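Local coordinates for pyoverdine biosynthesis protein PvcB (Pseudomonas aeruginosa, PDB 4YLM) that catalyses the iron- and 2-oxoglutarate-dependent oxidation of tyrosine isonitrile in the biosynthesis of paerucumarin, at residues W47-G50 against L51-H55; S230-R233 against C234-P238. All coordinates share one frame; numbering follows the deposited sequence.

Each contact is built on a single helix, knit by bonds from a backbone N-H to the carbonyl four residues earlier, and they differ in what surrounds them. Contact 1 is largely buried on helix 45-55, within a beta-alpha-beta unit, and a second subunit supplies several of its polar partners. Contact 2 is only partly buried; it covers the C-terminal end of helix 224-235 and the chain leaving it, with no other subunit touching. The two share no helix or strand, and their nearest atoms are about 12 Å apart. An indole face and a lysine-arginine pair mark the first, whereas a cysteine sulfur beside a guanidinium and a tyrosine edge beside a carbonyl mark the second.

Contact 1: residues W47-G50 against L51-H55; sequences WLKG and LARSH
W47 and L51 meet one helical turn apart, where the L51 methyl CD1 sits over one face of the indole, 3.5 Å from the centroid of its six-membered ring, in a CH-pi contact. With CG anti to the backbone N of W47 (chi1 176°), the ring swings back over that methyl, while W47 NE1 is satisfied by D9 of the second subunit. L51 N donates to W47 O at 3.1 Å, A52 N to L48 O at 2.8 Å and R53 N to K49 O at 3.0 Å. The bond to G50 O is longer and more bent, S54 N lying 3.3 Å away with an N-H...O angle of 136°. This helix, 45-55, is the crossover of a beta-alpha-beta unit between parallel strands 29-33 and 57-60, and L48 and L51 pack on both. K49 and R53 run side by side, the K49 CD 3.8 Å from R53 NH1 and its CG over a guanidinium face. K49 NZ donates to F79 O and makes a long, weak ion pair with E282, whereas R53 forms salt bridges through NH2 to E282 and through NE to E123. S54 OG is bound by Q10 of the second subunit.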
loop_
_atom_site.group_PDB
_atom_site.type_symbol
_atom_site.label_atom_id
_atom_site.label_comp_id
_atom_site.label_asym_id
_atom_site.label_seq_id
_atom_site.Cartn_x
_atom_site.Cartn_y
_atom_site.Cartn_z
ATOM N N TRP A 47 4.505 -0.667 2.351
ATOM C CA TRP A 47 3.567 -1.425 3.158
ATOM C C TRP A 47 3.918 -1.320 4.656
ATOM O O TRP A 47 3.040 -1.114 5.496
ATOM C CB TRP A 47 3.577 -2.878 2.693
ATOM C CG TRP A 47 2.724 -3.799 3.483
ATOM C CD1 TRP A 47 1.355 -3.863 3.484
ATOM C CD2 TRP A 47 3.178 -4.835 4.359
ATOM N NE1 TRP A 47 0.940 -4.881 4.304
ATOM C CE2 TRP A 47 2.037 -5.484 4.863
ATOM C CE3 TRP A 47 4.442 -5.283 4.758
ATOM C CZ2 TRP A 47 2.117 -6.557 5.755
ATOM C CZ3 TRP A 47 4.523 -6.355 5.649
ATOM C CH2 TRP A 47 3.360 -6.973 6.138
ATOM N N LEU A 48 5.197 -1.465 4.983
ATOM C CA LEU A 48 5.641 -1.353 6.370
ATOM C C LEU A 48 5.297 0.017 6.935
ATOM O O LEU A 48 4.883 0.133 8.076
ATOM C CB LEU A 48 7.151 -1.586 6.482
ATOM C CG LEU A 48 7.610 -3.022 6.269
ATOM C CD1 LEU A 48 9.145 -3.095 6.254
ATOM C CD2 LEU A 48 7.006 -3.902 7.369
ATOM N N LYS A 49 5.474 1.056 6.127
ATOM C CA LYS A 49 5.187 2.424 6.552
ATOM C C LYS A 49 3.694 2.600 6.894
ATOM O O LYS A 49 3.342 3.262 7.878
ATOM C CB LYS A 49 5.578 3.387 5.428
ATOM C CG LYS A 49 6.229 4.664 5.885
ATOM C CD LYS A 49 6.618 5.560 4.700
ATOM C CE LYS A 49 7.702 4.926 3.826
ATOM N NZ LYS A 49 8.157 5.898 2.786
ATOM N N GLY A 50 2.827 2.013 6.070
ATOM C CA GLY A 50 1.400 1.985 6.353
ATOM C C GLY A 50 1.092 1.325 7.694
ATOM O O GLY A 50 0.342 1.873 8.503
ATOM N N LEU A 51 1.668 0.148 7.931
ATOM C CA LEU A 51 1.464 -0.554 9.198
ATOM C C LEU A 51 2.008 0.245 10.389
ATOM O O LEU A 51 1.379 0.287 11.442
ATOM C CB LEU A 51 2.118 -1.941 9.172
ATOM C CG LEU A 51 1.580 -2.955 8.154
ATOM C CD1 LEU A 51 2.436 -4.225 8.158
ATOM C CD2 LEU A 51 0.100 -3.265 8.405
ATOM N N ALA A 52 3.176 0.866 10.222
ATOM C CA ALA A 52 3.755 1.667 11.294
ATOM C C ALA A 52 2.842 2.830 11.650
ATOM O O ALA A 52 2.730 3.216 12.813
ATOM C CB ALA A 52 5.162 2.175 10.912
ATOM N N ARG A 53 2.176 3.392 10.651
ATOM C CA ARG A 53 1.298 4.518 10.922
ATOM C C ARG A 53 0.019 4.147 11.688
ATOM O O ARG A 53 -0.524 4.972 12.423
ATOM C CB ARG A 53 0.971 5.257 9.627
ATOM C CG ARG A 53 2.122 6.131 9.179
ATOM C CD ARG A 53 1.963 6.588 7.738
ATOM N NE ARG A 53 2.992 7.563 7.393
ATOM C CZ ARG A 53 3.507 7.691 6.176
ATOM N NH1 ARG A 53 3.086 6.903 5.193
ATOM N NH2 ARG A 53 4.447 8.600 5.948
ATOM N N SER A 54 -0.466 2.917 11.517
ATOM C CA SER A 54 -1.731 2.527 12.163
ATOM C C SER A 54 -1.514 1.699 13.435
ATOM O O SER A 54 -2.300 1.780 14.378
ATOM C CB SER A 54 -2.603 1.738 11.187
ATOM O OG SER A 54 -1.894 0.567 10.781
ATOM N N HIS A 55 -0.443 0.908 13.457
ATOM C CA HIS A 55 -0.116 0.104 14.625
ATOM C C HIS A 55 0.913 0.810 15.523
ATOM O O HIS A 55 1.117 0.396 16.660
ATOM C CB HIS A 55 0.442 -1.256 14.210
ATOM C CG HIS A 55 -0.537 -2.130 13.480
ATOM N ND1 HIS A 55 -1.502 -2.872 14.128
ATOM C CD2 HIS A 55 -0.667 -2.414 12.161
ATOM C CE1 HIS A 55 -2.191 -3.565 13.238
ATOM N NE2 HIS A 55 -1.712 -3.296 12.036
#

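Contact 2: residues S230-R233 against C234-P238; sequences SLRR and CLYHP
The backbone from S230 to L235 is regular alpha-helix, and its closing bonds run from C234 N to S230 O (3.2 Å) and from L235 N to L231 O (2.9 Å, nearly straight at 165°). Y236 N still donates to R232 O at 3.0 Å, although Y236 itself has left the helix, and H237 turns extended at psi 143° toward P238. Among the side chains, C234 SG stands over one face of the R233 guanidinium, 3.3 Å from R233 NH2. The bend of the arginine at chi3 (70°) folds its head back over the sulfur, and the same NH2 forms a salt bridge with E157. Y236 presents a ring edge to the preceding turn: CD2 lies 3.4 Å from R232 O, with that oxygen in the ring plane. E199 gathers the far ends of this pair, taking a salt bridge from R232 NE and a hydrogen bond with Y236 OH. L235 CD1 rests 3.5 Å from L231 O along the helix flank. As the helix gives way to loop, the Y236 side chain comes within about 8 Å of that of H112, a probable ligand of the catalytic iron. C234 and L235 pack on A149 of helix 146-152, C234 and L231 on W161 of helix 155-163, and both leucines on L195 of strand 193-195.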
loop_
_atom_site.group_PDB
_atom_site.type_symbol
_atom_site.label_atom_id
_atom_site.label_comp_id
_atom_site.label_asym_id
_atom_site.label_seq_id
_atom_site.Cartn_x
_atom_site.Cartn_y
_atom_site.Cartn_z
ATOM N N SER A 230 -1.338 11.920 36.762
ATOM C CA SER A 230 -2.387 11.401 35.907
ATOM C C SER A 230 -1.816 11.033 34.540
ATOM O O SER A 230 -2.166 10.007 33.983
ATOM C CB SER A 230 -3.508 12.424 35.756
ATOM O OG SER A 230 -3.033 13.608 35.143
ATOM N N LEU A 231 -0.930 11.873 34.018
ATOM C CA LEU A 231 -0.243 11.561 32.773
ATOM C C LEU A 231 0.541 10.266 32.921
ATOM O O LEU A 231 0.450 9.375 32.068
ATOM C CB LEU A 231 0.653 12.722 32.342
ATOM C CG LEU A 231 -0.097 13.856 31.634
ATOM C CD1 LEU A 231 0.753 15.128 31.559
ATOM C CD2 LEU A 231 -0.559 13.420 30.239
ATOM N N ARG A 232 1.273 10.135 34.027
ATOM C CA ARG A 232 2.056 8.927 34.272
ATOM C C ARG A 232 1.176 7.691 34.436
ATOM O O ARG A 232 1.518 6.617 33.943
ATOM C CB ARG A 232 2.974 9.083 35.490
ATOM C CG ARG A 232 4.243 9.877 35.223
ATOM C CD ARG A 232 4.969 10.266 36.534
ATOM N NE ARG A 232 6.231 10.956 36.268
ATOM C CZ ARG A 232 6.787 11.862 37.071
ATOM N NH1 ARG A 232 6.197 12.204 38.213
ATOM N NH2 ARG A 232 7.937 12.433 36.726
ATOM N N ARG A 233 0.053 7.833 35.134
ATOM C CA ARG A 233 -0.844 6.697 35.340
ATOM C C ARG A 233 -1.311 6.138 33.992
ATOM O O ARG A 233 -1.416 4.931 33.808
ATOM C CB ARG A 233 -2.074 7.113 36.151
ATOM C CG ARG A 233 -3.026 5.965 36.443
ATOM C CD ARG A 233 -4.335 6.435 37.093
ATOM N NE ARG A 233 -5.208 7.178 36.182
ATOM C CZ ARG A 233 -6.062 6.616 35.333
ATOM N NH1 ARG A 233 -6.160 5.292 35.260
ATOM N NH2 ARG A 233 -6.822 7.375 34.552
ATOM N N CYS A 234 -1.601 7.032 33.059
ATOM C CA CYS A 234 -2.195 6.622 31.790
ATOM C C CYS A 234 -1.137 6.179 30.773
ATOM O O CYS A 234 -1.330 5.201 30.060
ATOM C CB CYS A 234 -3.078 7.735 31.229
ATOM S SG CYS A 234 -4.584 8.043 32.221
ATOM N N LEU A 235 -0.013 6.889 30.732
ATOM C CA LEU A 235 1.065 6.543 29.816
ATOM C C LEU A 235 1.774 5.254 30.205
ATOM O O LEU A 235 2.234 4.517 29.329
ATOM C CB LEU A 235 2.060 7.698 29.683
ATOM C CG LEU A 235 1.531 8.940 28.972
ATOM C CD1 LEU A 235 2.445 10.141 29.257
ATOM C CD2 LEU A 235 1.400 8.663 27.453
ATOM N N TYR A 236 1.854 4.959 31.505
ATOM C CA TYR A 236 2.525 3.730 31.934
ATOM C C TYR A 236 1.563 2.568 32.174
ATOM O O TYR A 236 1.974 1.478 32.561
ATOM C CB TYR A 236 3.406 3.964 33.172
ATOM C CG TYR A 236 4.676 4.739 32.887
ATOM C CD1 TYR A 236 5.826 4.091 32.438
ATOM C CD2 TYR A 236 4.726 6.118 33.061
ATOM C CE1 TYR A 236 7.003 4.803 32.177
ATOM C CE2 TYR A 236 5.884 6.833 32.806
ATOM C CZ TYR A 236 7.020 6.174 32.366
ATOM O OH TYR A 236 8.169 6.895 32.123
ATOM N N HIS A 237 0.286 2.807 31.937
ATOM C CA HIS A 237 -0.734 1.770 32.041
ATOM C C HIS A 237 -0.473 0.640 31.026
ATOM O O HIS A 237 -0.028 0.889 29.898
ATOM C CB HIS A 237 -2.101 2.406 31.805
ATOM C CG HIS A 237 -3.256 1.519 32.138
ATOM N ND1 HIS A 237 -3.595 0.417 31.383
ATOM C CD2 HIS A 237 -4.171 1.586 33.138
ATOM C CE1 HIS A 237 -4.663 -0.162 31.904
ATOM N NE2 HIS A 237 -5.030 0.525 32.972
ATOM N N PRO A 238 -0.736 -0.611 31.428
ATOM C CA PRO A 238 -0.510 -1.769 30.550
ATOM C C PRO A 238 -1.231 -1.687 29.194
ATOM O O PRO A 238 -0.766 -2.313 28.240
ATOM C CB PRO A 238 -1.048 -2.944 31.378
ATOM C CG PRO A 238 -0.869 -2.496 32.809
ATOM C CD PRO A 238 -1.097 -1.009 32.804
#